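Local coordinates for protein probable intron-encoded endonuclease 1 (PDB 6X1J) that cleaves a specific DNA target as a LAGLIDADG homing endonuclease and serves in homing of the mitochondrial 21S rRNA gene intron, at residues I7-L12 with V77-V82; Y49-K54 with L60-W65; A69-I74 with I100-Q105. All coordinates share one frame; numbering follows the deposited sequence.

Contact 1. Residues I7-L12 with V77-V82; sequences INKKDL and VFDEYV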
# COMPACT_ATOMS: atom_id res chain seq x y z
N ILE A 7 13.75 12.07 22.98
CA ILE A 7 12.39 12.69 22.93
C ILE A 7 11.34 11.61 22.68
O ILE A 7 11.47 10.86 21.68
CB ILE A 7 12.32 13.76 21.83
CG1 ILE A 7 13.40 14.83 22.00
CG2 ILE A 7 10.94 14.37 21.72
CD1 ILE A 7 13.83 15.47 20.70
N ASN A 8 10.31 11.57 23.53
CA ASN A 8 9.11 10.70 23.38
C ASN A 8 8.12 11.40 22.43
O ASN A 8 7.98 12.65 22.48
CB ASN A 8 8.57 10.35 24.78
CG ASN A 8 7.33 9.47 24.79
OD1 ASN A 8 6.66 9.27 23.78
ND2 ASN A 8 7.01 8.94 25.97
N LYS A 9 7.45 10.62 21.58
CA LYS A 9 6.49 11.13 20.55
C LYS A 9 5.23 11.67 21.23
O LYS A 9 4.60 12.59 20.66
CB LYS A 9 6.14 9.99 19.57
CG LYS A 9 5.23 10.36 18.41
CD LYS A 9 4.87 9.16 17.57
CE LYS A 9 3.83 8.26 18.22
NZ LYS A 9 3.59 7.04 17.43
N LYS A 10 4.85 11.05 22.36
CA LYS A 10 3.78 11.50 23.31
C LYS A 10 3.77 13.03 23.40
O LYS A 10 2.68 13.62 23.28
CB LYS A 10 4.06 10.91 24.70
CG LYS A 10 3.13 9.81 25.19
CD LYS A 10 2.17 10.28 26.29
CE LYS A 10 0.71 10.32 25.87
NZ LYS A 10 0.03 9.02 26.12
N ASP A 11 4.95 13.63 23.59
CA ASP A 11 5.17 15.07 23.90
C ASP A 11 4.89 15.93 22.65
O ASP A 11 4.56 17.12 22.82
CB ASP A 11 6.59 15.28 24.45
CG ASP A 11 6.90 14.49 25.72
OD1 ASP A 11 5.99 14.32 26.55
OD2 ASP A 11 8.06 14.05 25.87
N LEU A 12 5.00 15.37 21.44
CA LEU A 12 4.83 16.16 20.19
C LEU A 12 3.35 16.44 19.96
O LEU A 12 3.03 17.37 19.17
CB LEU A 12 5.46 15.39 19.02
CG LEU A 12 6.98 15.46 18.91
CD1 LEU A 12 7.67 15.22 20.25
CD2 LEU A 12 7.48 14.45 17.88
N VAL A 77 2.91 -0.05 12.05
CA VAL A 77 4.15 -0.35 11.23
C VAL A 77 5.04 0.91 11.12
O VAL A 77 6.26 0.83 11.26
CB VAL A 77 3.80 -0.92 9.83
CG1 VAL A 77 5.06 -1.09 8.99
CG2 VAL A 77 3.04 -2.22 9.89
N PHE A 78 4.46 2.07 10.82
CA PHE A 78 5.15 3.36 10.71
C PHE A 78 4.96 4.21 11.99
O PHE A 78 4.78 5.44 11.90
CB PHE A 78 4.62 4.04 9.45
CG PHE A 78 4.87 3.22 8.20
CD1 PHE A 78 6.13 3.19 7.62
CD2 PHE A 78 3.86 2.45 7.63
CE1 PHE A 78 6.37 2.44 6.47
CE2 PHE A 78 4.09 1.71 6.49
CZ PHE A 78 5.35 1.69 5.92
N ASP A 79 4.95 3.58 13.16
CA ASP A 79 4.58 4.23 14.46
C ASP A 79 5.36 5.56 14.68
O ASP A 79 4.71 6.65 14.79
CB ASP A 79 4.79 3.25 15.61
CG ASP A 79 4.06 3.72 16.85
OD1 ASP A 79 2.89 4.19 16.70
OD2 ASP A 79 4.69 3.69 17.93
N GLU A 80 6.69 5.49 14.66
CA GLU A 80 7.62 6.65 14.84
C GLU A 80 7.15 7.88 14.08
O GLU A 80 7.44 8.96 14.54
CB GLU A 80 8.98 6.48 14.14
CG GLU A 80 9.77 5.25 14.50
CD GLU A 80 9.40 3.98 13.77
OE1 GLU A 80 10.16 3.55 12.89
OE2 GLU A 80 8.40 3.41 14.13
N TYR A 81 6.65 7.71 12.85
CA TYR A 81 6.53 8.80 11.85
C TYR A 81 5.16 9.45 11.94
O TYR A 81 4.94 10.43 11.19
CB TYR A 81 6.82 8.30 10.42
CG TYR A 81 8.22 7.76 10.22
CD1 TYR A 81 9.27 8.62 9.93
CD2 TYR A 81 8.50 6.41 10.32
CE1 TYR A 81 10.56 8.15 9.76
CE2 TYR A 81 9.78 5.92 10.19
CZ TYR A 81 10.83 6.80 9.91
OH TYR A 81 12.11 6.35 9.77
N VAL A 82 4.28 8.88 12.78
CA VAL A 82 2.83 9.22 12.91
C VAL A 82 2.53 9.71 14.33
O VAL A 82 2.54 8.87 15.28
CB VAL A 82 1.91 8.03 12.59
CG1 VAL A 82 0.45 8.48 12.59
CG2 VAL A 82 2.27 7.36 11.27

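Contact 2. Residues Y49-K54 with L60-W65; sequences YIKKLK and LLQFEW. With nucleotides of chain B.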
# COMPACT_ATOMS: atom_id res chain seq x y z
N TYR A 49 -0.80 7.39 -0.66
CA TYR A 49 -0.31 8.64 -1.31
C TYR A 49 1.07 8.93 -0.73
O TYR A 49 1.17 9.17 0.51
CB TYR A 49 -1.33 9.75 -1.06
CG TYR A 49 -1.05 11.09 -1.68
CD1 TYR A 49 -0.03 11.29 -2.59
CD2 TYR A 49 -1.87 12.16 -1.38
CE1 TYR A 49 0.17 12.54 -3.19
CE2 TYR A 49 -1.68 13.40 -1.96
CZ TYR A 49 -0.66 13.60 -2.88
OH TYR A 49 -0.49 14.83 -3.43
N ILE A 50 2.11 8.75 -1.55
CA ILE A 50 3.49 9.18 -1.17
C ILE A 50 3.76 10.52 -1.86
O ILE A 50 3.89 10.57 -3.14
CB ILE A 50 4.56 8.10 -1.38
CG1 ILE A 50 5.93 8.59 -0.91
CG2 ILE A 50 4.56 7.57 -2.81
CD1 ILE A 50 6.89 7.46 -0.59
N LYS A 51 3.72 11.55 -1.01
CA LYS A 51 3.42 12.97 -1.36
C LYS A 51 4.66 13.84 -1.13
O LYS A 51 5.19 13.86 0.00
CB LYS A 51 2.24 13.44 -0.51
CG LYS A 51 1.78 14.88 -0.73
CD LYS A 51 0.86 15.31 0.39
CE LYS A 51 0.41 16.75 0.32
NZ LYS A 51 -0.61 16.94 -0.73
N LYS A 52 5.11 14.51 -2.19
CA LYS A 52 6.04 15.68 -2.10
C LYS A 52 5.70 16.69 -3.20
O LYS A 52 6.02 16.41 -4.38
CB LYS A 52 7.50 15.24 -2.17
CG LYS A 52 8.47 16.41 -2.06
CD LYS A 52 9.94 16.03 -2.21
CE LYS A 52 10.82 17.12 -2.79
NZ LYS A 52 10.30 18.49 -2.50
N LEU A 53 5.00 17.76 -2.84
CA LEU A 53 4.77 18.97 -3.67
C LEU A 53 5.96 19.93 -3.48
O LEU A 53 6.92 19.59 -2.74
CB LEU A 53 3.45 19.62 -3.23
CG LEU A 53 2.17 19.06 -3.86
CD1 LEU A 53 2.32 17.62 -4.34
CD2 LEU A 53 1.01 19.17 -2.89
N LYS A 54 5.89 21.09 -4.13
CA LYS A 54 6.89 22.18 -3.97
C LYS A 54 6.97 22.56 -2.49
O LYS A 54 8.10 22.67 -1.97
CB LYS A 54 6.50 23.33 -4.90
CG LYS A 54 6.32 22.88 -6.34
CD LYS A 54 6.46 23.99 -7.35
CE LYS A 54 6.05 23.57 -8.74
NZ LYS A 54 5.58 24.73 -9.53
N LEU A 60 6.16 12.67 2.61
CA LEU A 60 5.34 12.09 3.69
C LEU A 60 4.36 11.12 3.04
O LEU A 60 4.29 11.07 1.77
CB LEU A 60 4.59 13.20 4.45
CG LEU A 60 3.43 13.89 3.70
CD1 LEU A 60 2.23 14.07 4.61
CD2 LEU A 60 3.86 15.23 3.15
N LEU A 61 3.61 10.42 3.89
CA LEU A 61 2.52 9.49 3.54
C LEU A 61 1.20 10.04 4.08
O LEU A 61 1.14 10.37 5.30
CB LEU A 61 2.82 8.12 4.16
CG LEU A 61 4.23 7.60 3.93
CD1 LEU A 61 4.45 6.26 4.64
CD2 LEU A 61 4.54 7.47 2.44
N GLN A 62 0.19 10.13 3.22
CA GLN A 62 -1.23 10.29 3.65
C GLN A 62 -1.95 8.96 3.45
O GLN A 62 -1.89 8.42 2.29
CB GLN A 62 -1.95 11.40 2.89
CG GLN A 62 -1.24 12.73 3.02
CD GLN A 62 -2.04 13.90 2.48
OE1 GLN A 62 -1.59 15.02 2.50
NE2 GLN A 62 -3.24 13.64 1.99
N PHE A 63 -2.58 8.46 4.54
CA PHE A 63 -3.31 7.19 4.65
C PHE A 63 -4.82 7.46 4.64
O PHE A 63 -5.26 8.41 5.33
CB PHE A 63 -2.94 6.46 5.94
CG PHE A 63 -1.47 6.20 6.16
CD1 PHE A 63 -0.81 5.21 5.45
CD2 PHE A 63 -0.75 6.89 7.13
CE1 PHE A 63 0.53 4.93 5.70
CE2 PHE A 63 0.59 6.61 7.37
CZ PHE A 63 1.23 5.62 6.66
N GLU A 64 -5.59 6.68 3.88
CA GLU A 64 -7.08 6.73 3.93
C GLU A 64 -7.61 5.34 3.61
O GLU A 64 -7.34 4.87 2.48
CB GLU A 64 -7.65 7.80 3.01
CG GLU A 64 -9.16 7.94 3.13
CD GLU A 64 -9.72 9.26 2.64
OE1 GLU A 64 -8.96 9.99 1.97
OE2 GLU A 64 -10.89 9.57 2.95
N TRP A 65 -8.29 4.70 4.58
CA TRP A 65 -8.96 3.39 4.40
C TRP A 65 -10.36 3.44 5.01
O TRP A 65 -10.58 4.22 5.96
CB TRP A 65 -8.13 2.23 4.99
CG TRP A 65 -6.94 1.85 4.15
CD1 TRP A 65 -6.96 1.15 2.97
CD2 TRP A 65 -5.54 2.10 4.43
NE1 TRP A 65 -5.69 0.96 2.50
CE2 TRP A 65 -4.80 1.54 3.36
CE3 TRP A 65 -4.85 2.75 5.46
CZ2 TRP A 65 -3.40 1.60 3.31
CZ3 TRP A 65 -3.47 2.80 5.42
CH2 TRP A 65 -2.76 2.25 4.34
P DG B 17 -0.85 15.21 -7.02
OP1 DG B 17 -0.40 15.25 -8.42
OP2 DG B 17 0.11 14.96 -5.93
O5' DG B 17 -1.57 16.58 -6.64
C5' DG B 17 -2.76 17.07 -7.28
C4' DG B 17 -3.36 18.19 -6.46
O4' DG B 17 -4.03 17.72 -5.25
C3' DG B 17 -2.33 19.23 -6.00
O3' DG B 17 -2.82 20.57 -6.18
C2' DG B 17 -2.20 18.96 -4.51
C1' DG B 17 -3.61 18.55 -4.17
N9 DG B 17 -3.74 17.81 -2.91
C8 DG B 17 -2.92 16.80 -2.49
N7 DG B 17 -3.23 16.36 -1.30
C5 DG B 17 -4.30 17.15 -0.91
C6 DG B 17 -5.05 17.14 0.30
O6 DG B 17 -4.91 16.41 1.28
N1 DG B 17 -6.04 18.11 0.28
C2 DG B 17 -6.29 18.97 -0.76
N2 DG B 17 -7.31 19.84 -0.57
N3 DG B 17 -5.60 18.99 -1.89
C4 DG B 17 -4.62 18.06 -1.89
P DA B 16 -1.84 8.55 -6.13
OP1 DA B 16 -1.29 8.12 -7.44
OP2 DA B 16 -0.92 8.69 -5.00
O5' DA B 16 -2.69 9.88 -6.38
C5' DA B 16 -2.26 11.08 -5.71
C4' DA B 16 -3.14 12.27 -6.02
O4' DA B 16 -4.32 12.22 -5.19
C3' DA B 16 -2.44 13.58 -5.69
O3' DA B 16 -2.01 14.13 -6.94
C2' DA B 16 -3.49 14.41 -4.98
C1' DA B 16 -4.68 13.50 -4.74
N9 DA B 16 -5.18 13.38 -3.37
C8 DA B 16 -4.87 12.47 -2.38
N7 DA B 16 -5.56 12.63 -1.28
C5 DA B 16 -6.37 13.73 -1.56
C6 DA B 16 -7.36 14.40 -0.81
N6 DA B 16 -7.71 14.06 0.43
N1 DA B 16 -7.99 15.43 -1.40
C2 DA B 16 -7.66 15.77 -2.65
N3 DA B 16 -6.78 15.20 -3.46
C4 DA B 16 -6.16 14.18 -2.85
P DA B 14 -10.27 1.38 0.67
OP1 DA B 14 -9.38 0.27 0.24
OP2 DA B 14 -10.85 1.18 2.06
O5' DA B 14 -9.65 2.84 0.54
C5' DA B 14 -8.44 3.16 -0.17
C4' DA B 14 -8.74 3.45 -1.63
O4' DA B 14 -9.85 4.38 -1.74
C3' DA B 14 -7.60 4.06 -2.44
O3' DA B 14 -7.85 3.57 -3.76
C2' DA B 14 -7.95 5.54 -2.44
C1' DA B 14 -9.46 5.50 -2.52
N9 DA B 14 -10.19 6.66 -2.02
C8 DA B 14 -10.63 6.88 -0.74
N7 DA B 14 -11.26 8.03 -0.60
C5 DA B 14 -11.22 8.59 -1.86
C6 DA B 14 -11.70 9.81 -2.37
N6 DA B 14 -12.38 10.69 -1.65
N1 DA B 14 -11.47 10.08 -3.67
C2 DA B 14 -10.79 9.19 -4.40
N3 DA B 14 -10.29 8.01 -4.04
C4 DA B 14 -10.54 7.77 -2.74

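Contact 3. Residues A69-I74 with I100-Q105; sequences AYIEHI and ITWRAQ. With nucleotides of chain C.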
# COMPACT_ATOMS: atom_id res chain seq x y z
N ALA A 69 -9.48 -1.47 11.54
CA ALA A 69 -8.41 -2.35 12.05
C ALA A 69 -7.21 -2.22 11.11
O ALA A 69 -6.11 -2.18 11.62
CB ALA A 69 -8.91 -3.75 12.19
N TYR A 70 -7.42 -2.06 9.79
CA TYR A 70 -6.30 -2.05 8.80
C TYR A 70 -5.45 -0.78 8.95
O TYR A 70 -4.21 -0.91 9.08
CB TYR A 70 -6.79 -2.21 7.36
CG TYR A 70 -5.66 -2.36 6.36
CD1 TYR A 70 -4.68 -3.34 6.54
CD2 TYR A 70 -5.54 -1.54 5.24
CE1 TYR A 70 -3.64 -3.50 5.64
CE2 TYR A 70 -4.50 -1.69 4.34
CZ TYR A 70 -3.54 -2.67 4.53
OH TYR A 70 -2.51 -2.82 3.65
N ILE A 71 -6.06 0.41 8.91
CA ILE A 71 -5.32 1.68 9.10
C ILE A 71 -4.60 1.67 10.45
O ILE A 71 -3.45 2.20 10.52
CB ILE A 71 -6.21 2.92 8.92
CG1 ILE A 71 -5.35 4.18 8.81
CG2 ILE A 71 -7.20 3.05 10.06
CD1 ILE A 71 -6.09 5.41 8.22
N GLU A 72 -5.19 1.13 11.50
CA GLU A 72 -4.51 1.11 12.83
C GLU A 72 -3.27 0.20 12.79
O GLU A 72 -2.20 0.57 13.38
CB GLU A 72 -5.46 0.66 13.94
CG GLU A 72 -6.47 1.71 14.35
CD GLU A 72 -7.52 1.20 15.33
OE1 GLU A 72 -7.40 0.03 15.82
OE2 GLU A 72 -8.47 1.94 15.58
N HIS A 73 -3.35 -0.89 12.02
CA HIS A 73 -2.19 -1.77 11.75
C HIS A 73 -1.06 -1.03 10.98
O HIS A 73 0.12 -1.22 11.34
CB HIS A 73 -2.66 -3.00 10.97
CG HIS A 73 -1.53 -3.86 10.53
ND1 HIS A 73 -0.86 -4.69 11.41
CD2 HIS A 73 -0.95 -3.99 9.32
CE1 HIS A 73 0.08 -5.34 10.75
NE2 HIS A 73 0.05 -4.92 9.46
N ILE A 74 -1.41 -0.26 9.94
CA ILE A 74 -0.42 0.46 9.07
C ILE A 74 0.29 1.51 9.95
O ILE A 74 1.54 1.53 10.02
CB ILE A 74 -1.12 1.06 7.84
CG1 ILE A 74 -1.68 -0.02 6.90
CG2 ILE A 74 -0.18 2.00 7.10
CD1 ILE A 74 -0.63 -0.93 6.31
N ILE A 100 -18.05 7.21 5.16
CA ILE A 100 -17.12 7.11 6.33
C ILE A 100 -15.79 6.52 5.86
O ILE A 100 -15.83 5.45 5.29
CB ILE A 100 -17.72 6.24 7.46
CG1 ILE A 100 -19.04 6.82 7.99
CG2 ILE A 100 -16.71 6.02 8.58
CD1 ILE A 100 -18.86 7.93 8.99
N THR A 101 -14.66 7.17 6.18
CA THR A 101 -13.30 6.59 6.07
C THR A 101 -12.50 6.99 7.31
O THR A 101 -12.95 7.87 8.03
CB THR A 101 -12.59 7.08 4.81
OG1 THR A 101 -12.71 8.50 4.81
CG2 THR A 101 -13.17 6.55 3.52
N TRP A 102 -11.36 6.34 7.54
CA TRP A 102 -10.36 6.70 8.57
C TRP A 102 -9.11 7.30 7.88
O TRP A 102 -8.73 6.81 6.79
CB TRP A 102 -10.02 5.50 9.46
CG TRP A 102 -11.17 5.06 10.32
CD1 TRP A 102 -12.23 4.29 9.94
CD2 TRP A 102 -11.43 5.40 11.71
NE1 TRP A 102 -13.10 4.11 10.97
CE2 TRP A 102 -12.63 4.77 12.08
CE3 TRP A 102 -10.75 6.16 12.67
CZ2 TRP A 102 -13.18 4.87 13.35
CZ3 TRP A 102 -11.29 6.25 13.94
CH2 TRP A 102 -12.50 5.63 14.27
N ARG A 103 -8.51 8.33 8.48
CA ARG A 103 -7.36 9.09 7.91
C ARG A 103 -6.24 9.17 8.95
O ARG A 103 -6.52 9.28 10.16
CB ARG A 103 -7.76 10.49 7.44
CG ARG A 103 -8.74 10.52 6.27
CD ARG A 103 -8.85 11.91 5.66
NE ARG A 103 -9.71 11.96 4.48
CZ ARG A 103 -9.97 13.05 3.75
NH1 ARG A 103 -9.45 14.23 4.08
NH2 ARG A 103 -10.75 12.97 2.69
N ALA A 104 -5.00 9.13 8.47
CA ALA A 104 -3.77 9.33 9.26
C ALA A 104 -2.71 9.89 8.31
O ALA A 104 -2.96 9.83 7.05
CB ALA A 104 -3.36 8.02 9.90
N GLN A 105 -1.62 10.48 8.85
CA GLN A 105 -0.50 11.07 8.08
C GLN A 105 0.82 10.77 8.79
O GLN A 105 0.83 10.81 10.06
CB GLN A 105 -0.66 12.59 7.97
CG GLN A 105 -1.88 13.05 7.18
CD GLN A 105 -3.19 12.94 7.93
OE1 GLN A 105 -3.25 12.97 9.17
NE2 GLN A 105 -4.27 12.81 7.17
P DT C 11 -14.04 22.18 3.25
OP1 DT C 11 -14.76 23.50 3.25
OP2 DT C 11 -14.72 20.98 3.82
O5' DT C 11 -13.60 21.84 1.75
C5' DT C 11 -12.65 22.67 1.05
C4' DT C 11 -12.42 22.14 -0.34
O4' DT C 11 -11.46 21.06 -0.29
C3' DT C 11 -13.63 21.59 -1.08
O3' DT C 11 -13.37 21.96 -2.44
C2' DT C 11 -13.50 20.10 -0.89
C1' DT C 11 -11.99 19.92 -0.93
N1 DT C 11 -11.46 18.74 -0.23
C2 DT C 11 -10.46 18.01 -0.84
O2 DT C 11 -10.02 18.27 -1.95
N3 DT C 11 -10.02 16.94 -0.11
C4 DT C 11 -10.45 16.54 1.14
O4 DT C 11 -9.93 15.56 1.67
C5 DT C 11 -11.49 17.35 1.72
C7 DT C 11 -12.00 17.00 3.08
C6 DT C 11 -11.92 18.41 1.02
P DC C 10 -11.55 20.02 8.99
OP1 DC C 10 -12.37 20.49 10.12
OP2 DC C 10 -11.62 18.58 8.65
O5' DC C 10 -11.88 20.92 7.72
C5' DC C 10 -10.91 21.87 7.25
C4' DC C 10 -11.04 22.08 5.76
O4' DC C 10 -9.92 21.46 5.07
C3' DC C 10 -12.30 21.52 5.10
O3' DC C 10 -12.66 22.38 4.02
C2' DC C 10 -11.82 20.24 4.45
C1' DC C 10 -10.41 20.64 4.02
N1 DC C 10 -9.48 19.52 3.88
C2 DC C 10 -8.74 19.38 2.70
O2 DC C 10 -8.92 20.20 1.78
N3 DC C 10 -7.85 18.37 2.60
C4 DC C 10 -7.71 17.50 3.61
N4 DC C 10 -6.83 16.51 3.47
C5 DC C 10 -8.44 17.63 4.82
C6 DC C 10 -9.31 18.64 4.91

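Contact 1. Residues I7-L12 with V77-V82
Lys9 meets three oxygens at the 3-10 turn 79-81 and the residue after it, and so joins the N-terminal loop before helix 20-26 to the turn between helix 68-77 and strand 87-92. NZ donates to Asp79 O at 2.9 Å and to Val82 O at 3.0 Å, and it forms a salt bridge with Asp79 OD1, also at 3.0 Å. Val82 O is approached nearly along the C=O axis, whereas at Asp79 O the ammonium stands above the carbonyl plane. The opposite face of that plane receives the turn's own bond, Val82 N to Asp79 O at 3.0 Å, so this oxygen is gripped by two donors. Asp79 chi1 of -164° turns the carboxylate to the carbonyl side of its own residue, and both of its oxygen types converge on one lysine. This set of three acceptors probably favours the charged amine and limits its rotation. The CD and CE of Lys9 lie against the carbonyl oxygens of the turn; its side chain also rests on Tyr25 of helix 20-26. Glu80 points the other way, its OE1 bonded to Gln36 and its backbone O to Tyr25, which ties the turn to the neighbouring helices. The N-terminal loop has its own order around the lysine: Leu12 N returns to Lys9 O at 2.9 Å, and Asn8 closes an Asx turn in which OD1 accepts from Lys10 N at 2.9 Å, the donor standing above the amide's carbonyl plane.

Contact 2. Residues Y49-K54 with L60-W65
Tyr49 pairs with Gln62, Ile50 with Leu61 and Lys51 with Leu60 in the antiparallel hairpin of strands 49-51 and 60-65. Its backbone ladder is firm at the Lys51-Leu60 pair, where Lys51 N donates to Leu60 O at 2.9 Å in an almost straight bond (178°) and Leu60 N answers to Lys51 O at 3.0 Å. At the other hydrogen-bonded pair Gln62 N reaches Tyr49 O at 3.0 Å, while the return bond from Tyr49 N is weak. Apolar packing occupies one face: Ile50 and Leu61 run side by side, CG1 of the former 3.8 Å from CD2 of the latter, against helix 34-45.

The other face reads DNA. Tyr49, swung out with CG anti to its backbone N (chi1 -177°), is sandwiched between Lys51 CB and C5' of DA16 of chain B, and its OH donates to OP2 of DG17 of chain B at 2.6 Å. Gln62 and Lys51 cross obliquely, Gln62 OE1 lying 3.2 Å from Lys51 CD. Gln62 NE2, the other branch of the amide, makes a weak bond to O6 of DG17 of chain B, while Lys51 NZ donates to N7 of a guanine base of the bound DNA and also lies 2.7 Å from N7 of DG17 of chain B. O6 and N7 are major-groove edge atoms, consistent with the DNA-reading sheet of LAGLIDADG homing endonucleases, here bound in the major groove.

Contact 3. Residues A69-I74 with I100-Q105
Ile71 is the residue through which helix 68-77 rests on strand 98-105, touching Trp102 and Ala104; the short segments run nearly parallel (5°), their axes 9.0 Å apart. Before it, Tyr70 turns from the strand toward the second half of the chain, its OH bonded to Asp147, a ligand of one potassium ion. Ile71 points toward the strand. A chi1 of -167° sends CG1 opposite the backbone N, and with the chain extended beyond it CD1 reaches the backbone, 3.3 Å from Trp102 O, and stands 4.1 Å from Ala104 CB. The other branch, CG2, lies 3.8 Å from Trp102 CB; the two side chains cross at about a right angle, and the indole continues away from the helix. Glu72 pairs with Lys68, and Ile74, one turn on from Tyr70, packs on Phe63 and Trp65.

Arg103, between Trp102 and Ala104, leaves from the opposite face of the sheet. Its NH1 and NH2 both donate to O4 of DT11 of chain C, at 2.8 and 2.9 Å, the oxygen sitting at the guanidinium edge; both bonds are bent, as one oxygen serves two N-H groups. Glu64 holds NE from the neighbouring strand in a salt bridge, which probably helps to position the group. Helix 68-77 covers the sheet on the side away from the DNA, over strands 60-65 and 98-105, and its Tyr70 and Ile74 also meet Tyr143 of helix 138-148.

Contacts 2 and 3 are buried and share one sheet, in which strands 60-65 and 98-105 are neighbours: Trp102 N bonds Trp65 O, and Thr101 OG1 bonds Glu64 OE2. In both, the helix-covered face is apolar and the polar side chains that meet DNA come from the other face, but contact 2 is built on a backbone ladder and contact 3 on the packing of one isoleucine against side chains and backbone, without a hydrogen bond between the segments. Contact 1 lies farther out, only partly buried, and depends on a single lysine among oxygens. It borders the core, since Phe78 packs on Phe63 and Val82 on Gln105. The helix that supplies Ile71 leads into the turn of contact 1.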